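Local coordinates for delta-1-pyrroline-5-carboxylate dehydrogenase, mitochondrial (Mus musculus, PDB 4E3X), which probably catalyses the irreversible NAD-dependent oxidation of L-glutamate gamma-semialdehyde to L-glutamate, the second step of proline degradation in mitochondria, at residues A63-V68 against E72-D77; F94-K99 against P234-M239. All blocks are in the same frame, centred on the assembly; numbering follows the deposited sequence.

Contact 1: A63-V68 against E72-D77; sequences AIPCVV and EVWTSD
A beta hairpin joins 63-68 to 72-77, and Cys66 and Val73 face each other in it as an antiparallel hydrogen-bonded pair. Val73 N gives a nearly straight bond to Cys66 O (2.8 Å, 169° at the hydrogen). The return bond is more bent: Cys66 N reaches Val73 O at 3.1 Å with 137° at the hydrogen. Glu72 CA adds a CA-H...O contact to the same Cys66 O, so that oxygen is approached twice. Past the bridges, the CB of Trp74 points away from the other strand. With CG beside its own backbone N (chi1 -74°), the indole still folds back over Ala63-Pro65. Pro65 CA sits over one face of the indole, 4.2 Å from the centroid of the six-membered ring, in a CH-pi contact. Pro65 CB lies 3.6 Å from Trp74 NE1. The ring reaches on to Ala63, whose CB touches Trp74 CZ2 at 3.9 Å. Pro65 CG also rests against Glu72, 3.7 Å from Glu72 CB. Leu101 of helix 99-118 covers Cys66 and Val73. The pairing is that of a two-stranded antiparallel hairpin at the border of a mixed sheet, with 71-73 as an outermost strand.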
loop_
_atom_site.group_PDB
_atom_site.type_symbol
_atom_site.label_atom_id
_atom_site.label_comp_id
_atom_site.label_asym_id
_atom_site.label_seq_id
_atom_site.Cartn_x
_atom_site.Cartn_y
_atom_site.Cartn_z
ATOM N N ALA B 63 -14.077 13.822 33.375
ATOM C CA ALA B 63 -15.147 13.061 32.733
ATOM C C ALA B 63 -15.085 13.317 31.230
ATOM O O ALA B 63 -15.407 14.415 30.757
ATOM C CB ALA B 63 -16.508 13.456 33.298
ATOM N N ILE B 64 -14.650 12.302 30.486
ATOM C CA ILE B 64 -14.361 12.447 29.064
ATOM C C ILE B 64 -15.467 11.772 28.255
ATOM O O ILE B 64 -15.630 10.561 28.329
ATOM C CB ILE B 64 -12.995 11.798 28.723
ATOM C CG1 ILE B 64 -11.869 12.532 29.459
ATOM C CG2 ILE B 64 -12.751 11.776 27.216
ATOM C CD1 ILE B 64 -10.501 11.912 29.271
ATOM N N PRO B 65 -16.234 12.557 27.479
ATOM C CA PRO B 65 -17.333 11.979 26.700
ATOM C C PRO B 65 -16.838 11.403 25.376
ATOM O O PRO B 65 -15.705 11.665 24.965
ATOM C CB PRO B 65 -18.210 13.195 26.412
ATOM C CG PRO B 65 -17.192 14.289 26.214
ATOM C CD PRO B 65 -16.111 14.008 27.254
ATOM N N CYS B 66 -17.685 10.626 24.715
ATOM C CA CYS B 66 -17.500 10.410 23.290
ATOM C C CYS B 66 -17.855 11.725 22.592
ATOM O O CYS B 66 -18.692 12.496 23.088
ATOM C CB CYS B 66 -18.413 9.301 22.786
ATOM S SG CYS B 66 -18.000 7.665 23.407
ATOM N N VAL B 67 -17.217 12.004 21.463
ATOM C CA VAL B 67 -17.534 13.215 20.712
ATOM C C VAL B 67 -17.869 12.842 19.277
ATOM O O VAL B 67 -17.040 12.288 18.551
ATOM C CB VAL B 67 -16.394 14.266 20.733
ATOM C CG1 VAL B 67 -16.835 15.526 19.991
ATOM C CG2 VAL B 67 -15.998 14.604 22.163
ATOM N N VAL B 68 -19.106 13.136 18.885
ATOM C CA VAL B 68 -19.567 12.919 17.518
ATOM C C VAL B 68 -19.993 14.282 16.982
ATOM O O VAL B 68 -20.887 14.926 17.537
ATOM C CB VAL B 68 -20.727 11.910 17.479
ATOM C CG1 VAL B 68 -21.288 11.784 16.071
ATOM C CG2 VAL B 68 -20.250 10.560 18.000
ATOM N N GLU B 72 -21.203 16.054 22.732
ATOM C CA GLU B 72 -20.622 15.202 23.760
ATOM C C GLU B 72 -21.670 14.176 24.155
ATOM O O GLU B 72 -22.784 14.532 24.549
ATOM C CB GLU B 72 -20.183 16.029 24.970
ATOM C CG GLU B 72 -19.133 17.074 24.634
ATOM C CD GLU B 72 -18.602 17.810 25.850
ATOM O OE1 GLU B 72 -19.042 17.508 26.977
ATOM O OE2 GLU B 72 -17.735 18.695 25.678
ATOM N N VAL B 73 -21.323 12.902 24.011
ATOM C CA VAL B 73 -22.295 11.827 24.187
ATOM C C VAL B 73 -21.837 10.847 25.261
ATOM O O VAL B 73 -20.679 10.435 25.283
ATOM C CB VAL B 73 -22.511 11.048 22.870
ATOM C CG1 VAL B 73 -23.649 10.056 23.018
ATOM C CG2 VAL B 73 -22.778 12.013 21.718
ATOM N N TRP B 74 -22.760 10.472 26.140
ATOM C CA TRP B 74 -22.486 9.493 27.182
ATOM C C TRP B 74 -23.305 8.230 26.977
ATOM O O TRP B 74 -24.433 8.279 26.483
ATOM C CB TRP B 74 -22.765 10.083 28.570
ATOM C CG TRP B 74 -21.700 11.034 28.954
ATOM C CD1 TRP B 74 -21.668 12.378 28.702
ATOM C CD2 TRP B 74 -20.467 10.718 29.612
ATOM N NE1 TRP B 74 -20.496 12.917 29.169
ATOM C CE2 TRP B 74 -19.741 11.920 29.734
ATOM C CE3 TRP B 74 -19.907 9.534 30.111
ATOM C CZ2 TRP B 74 -18.487 11.975 30.340
ATOM C CZ3 TRP B 74 -18.659 9.591 30.713
ATOM C CH2 TRP B 74 -17.964 10.803 30.823
ATOM N N THR B 75 -22.722 7.093 27.333
ATOM C CA THR B 75 -23.477 5.847 27.407
ATOM C C THR B 75 -23.414 5.327 28.838
ATOM O O THR B 75 -22.744 5.910 29.694
ATOM C CB THR B 75 -22.888 4.740 26.517
ATOM O OG1 THR B 75 -21.634 4.322 27.075
ATOM C CG2 THR B 75 -22.713 5.201 25.067
ATOM N N SER B 76 -24.102 4.216 29.082
ATOM C CA SER B 76 -24.120 3.582 30.398
ATOM C C SER B 76 -22.840 2.813 30.714
ATOM O O SER B 76 -22.631 2.396 31.858
ATOM C CB SER B 76 -25.292 2.603 30.489
ATOM O OG SER B 76 -25.082 1.510 29.598
ATOM N N ASP B 77 -21.998 2.594 29.710
ATOM C CA ASP B 77 -20.818 1.763 29.908
ATOM C C ASP B 77 -19.657 2.617 30.394
ATOM O O ASP B 77 -18.741 2.952 29.639
ATOM C CB ASP B 77 -20.436 1.013 28.631
ATOM C CG ASP B 77 -19.516 -0.165 28.905
ATOM O OD1 ASP B 77 -18.974 -0.244 30.025
ATOM O OD2 ASP B 77 -19.324 -1.008 28.004
#

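Contact 2: F94-K99 against P234-M239; sequences FCYADK and PSDTAM
Phe94 and Met239 make the tightly packed half of this contact. The thioether chain of Met239 lies over one face of the Phe94 ring. Its CG starts anti to the backbone N (chi1 -166°), and the chain then bends at chi2 and chi3, which curls the methyl back over the ring. Met239 CE is 4.1 Å from the ring centroid, a CH-pi contact. Met239 SD stands above the same ring but farther off, 4.7 Å from the centroid, as a Met-aromatic contact. Met239 CG touches Phe94 CG at 3.9 Å. Both residues are buried, and Ile64 of neighbouring strand 62-68 packs on both. The edge of the Phe94 ring meets Asp236, with CZ 3.7 Å from Asp236 CG. An alanine at Phe94 is likely to open a gap under Met239 and leave its methyl and sulfur without their aromatic partner.

The segments belong to different parts of the aldehyde dehydrogenase fold. Phe94 lies on strand 89-95 of the four-stranded mixed sheet, while 234-239 leads from strand 230-233 of the parallel sheet into helix 239-251. The NAD-binding residue Lys233 lies just before this turn, its side chain about 4 Å from that of Asp236.

The other half is polar, looser and only partly buried. Little more than one bond spans it: Tyr96 OH donates to Asp236 OD2 at 2.5 Å, a very short hydrogen bond. The carboxylate lies at the edge of the tyrosine ring, their planes 34° apart. Asp236 OD1 also comes within 3.4 Å of Tyr96 CE1. Tyr96 and Asp236 both stay partly exposed on this side.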
loop_
_atom_site.group_PDB
_atom_site.type_symbol
_atom_site.label_atom_id
_atom_site.label_comp_id
_atom_site.label_asym_id
_atom_site.label_seq_id
_atom_site.Cartn_x
_atom_site.Cartn_y
_atom_site.Cartn_z
ATOM N N PHE B 94 -14.664 7.759 31.612
ATOM C CA PHE B 94 -15.089 7.865 30.224
ATOM C C PHE B 94 -16.144 6.806 29.974
ATOM O O PHE B 94 -16.598 6.161 30.912
ATOM C CB PHE B 94 -13.887 7.795 29.254
ATOM C CG PHE B 94 -13.153 6.476 29.250
ATOM C CD1 PHE B 94 -13.394 5.547 28.249
ATOM C CD2 PHE B 94 -12.189 6.183 30.210
ATOM C CE1 PHE B 94 -12.714 4.341 28.217
ATOM C CE2 PHE B 94 -11.499 4.972 30.190
ATOM C CZ PHE B 94 -11.760 4.052 29.185
ATOM N N CYS B 95 -16.562 6.645 28.729
ATOM C CA CYS B 95 -17.528 5.603 28.432
ATOM C C CYS B 95 -17.250 4.959 27.090
ATOM O O CYS B 95 -16.628 5.549 26.211
ATOM C CB CYS B 95 -18.962 6.141 28.474
ATOM S SG CYS B 95 -19.356 7.365 27.206
ATOM N N TYR B 96 -17.724 3.733 26.939
ATOM C CA TYR B 96 -17.606 3.042 25.674
ATOM C C TYR B 96 -18.798 3.378 24.783
ATOM O O TYR B 96 -19.943 3.217 25.204
ATOM C CB TYR B 96 -17.595 1.534 25.903
ATOM C CG TYR B 96 -16.297 0.913 26.397
ATOM C CD1 TYR B 96 -15.072 1.567 26.300
ATOM C CD2 TYR B 96 -16.306 -0.373 26.919
ATOM C CE1 TYR B 96 -13.893 0.941 26.729
ATOM C CE2 TYR B 96 -15.159 -0.991 27.344
ATOM C CZ TYR B 96 -13.957 -0.340 27.251
ATOM O OH TYR B 96 -12.825 -1.000 27.684
ATOM N N ALA B 97 -18.530 3.800 23.550
ATOM C CA ALA B 97 -19.585 4.021 22.567
ATOM C C ALA B 97 -20.302 2.698 22.331
ATOM O O ALA B 97 -19.646 1.660 22.202
ATOM C CB ALA B 97 -18.994 4.535 21.267
ATOM N N ASP B 98 -21.633 2.720 22.306
ATOM C CA ASP B 98 -22.385 1.528 21.918
ATOM C C ASP B 98 -22.426 1.409 20.393
ATOM O O ASP B 98 -21.970 2.308 19.676
ATOM C CB ASP B 98 -23.792 1.459 22.556
ATOM C CG ASP B 98 -24.617 2.717 22.348
ATOM O OD1 ASP B 98 -24.284 3.539 21.483
ATOM O OD2 ASP B 98 -25.628 2.877 23.061
ATOM N N LYS B 99 -22.935 0.289 19.893
ATOM C CA LYS B 99 -22.976 0.096 18.446
ATOM C C LYS B 99 -23.816 1.166 17.748
ATOM O O LYS B 99 -23.457 1.646 16.677
ATOM C CB LYS B 99 -23.420 -1.326 18.092
ATOM C CG LYS B 99 -22.476 -2.362 18.675
ATOM C CD LYS B 99 -22.773 -3.790 18.231
ATOM C CE LYS B 99 -22.194 -4.097 16.861
ATOM N NZ LYS B 99 -22.554 -5.477 16.430
ATOM N N PRO B 234 -9.466 5.516 20.881
ATOM C CA PRO B 234 -8.196 5.627 21.604
ATOM C C PRO B 234 -8.046 4.517 22.638
ATOM O O PRO B 234 -9.018 3.851 22.991
ATOM C CB PRO B 234 -8.295 6.994 22.310
ATOM C CG PRO B 234 -9.546 7.630 21.793
ATOM C CD PRO B 234 -10.436 6.514 21.348
ATOM N N SER B 235 -6.830 4.344 23.135
ATOM C CA SER B 235 -6.562 3.353 24.160
ATOM C C SER B 235 -7.147 3.764 25.505
ATOM O O SER B 235 -6.940 4.895 25.957
ATOM C CB SER B 235 -5.063 3.192 24.325
ATOM O OG SER B 235 -4.776 2.426 25.474
ATOM N N ASP B 236 -7.866 2.844 26.152
ATOM C CA ASP B 236 -8.421 3.092 27.477
ATOM C C ASP B 236 -7.365 3.628 28.442
ATOM O O ASP B 236 -7.635 4.516 29.249
ATOM C CB ASP B 236 -8.969 1.799 28.085
ATOM C CG ASP B 236 -10.157 1.227 27.340
ATOM O OD1 ASP B 236 -10.640 1.825 26.360
ATOM O OD2 ASP B 236 -10.617 0.156 27.774
ATOM N N THR B 237 -6.167 3.064 28.366
ATOM C CA THR B 237 -5.118 3.374 29.330
ATOM C C THR B 237 -4.298 4.612 28.945
ATOM O O THR B 237 -3.345 4.963 29.645
ATOM C CB THR B 237 -4.220 2.142 29.586
ATOM O OG1 THR B 237 -4.004 1.452 28.356
ATOM C CG2 THR B 237 -4.912 1.167 30.523
ATOM N N ALA B 238 -4.716 5.297 27.877
ATOM C CA ALA B 238 -4.130 6.586 27.498
ATOM C C ALA B 238 -5.219 7.621 27.229
ATOM O O ALA B 238 -4.998 8.582 26.492
ATOM C CB ALA B 238 -3.233 6.442 26.269
ATOM N N MET B 239 -6.394 7.430 27.827
ATOM C CA MET B 239 -7.543 8.269 27.483
ATOM C C MET B 239 -7.339 9.761 27.774
ATOM O O MET B 239 -7.694 10.617 26.949
ATOM C CB MET B 239 -8.792 7.744 28.186
ATOM C CG MET B 239 -10.096 8.318 27.662
ATOM S SD MET B 239 -10.355 7.931 25.922
ATOM C CE MET B 239 -10.136 6.171 25.916
#

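Contact 1 closes before contact 2 opens along the chain, and their centres are about 9 Å apart. They share one mixed sheet, in which strands 62-68 and 89-95 are parallel neighbours. Contact 1 works within that sheet's border. Contact 2 ties the sheet to the turn before helix 239-251, 135 residues later. The two also touch directly: Thr75 OG1 lies 2.8 Å from Tyr96 O and Asp77 O lies 3.0 Å from Tyr96 N, both probable hydrogen bonds. Ile64 O packs on Phe94 CB as well. The hairpin is thus linked, through Phe94 on strand 89-95 and through Tyr96, to the neighbourhood of Lys233, an NAD-binding residue on the parallel sheet.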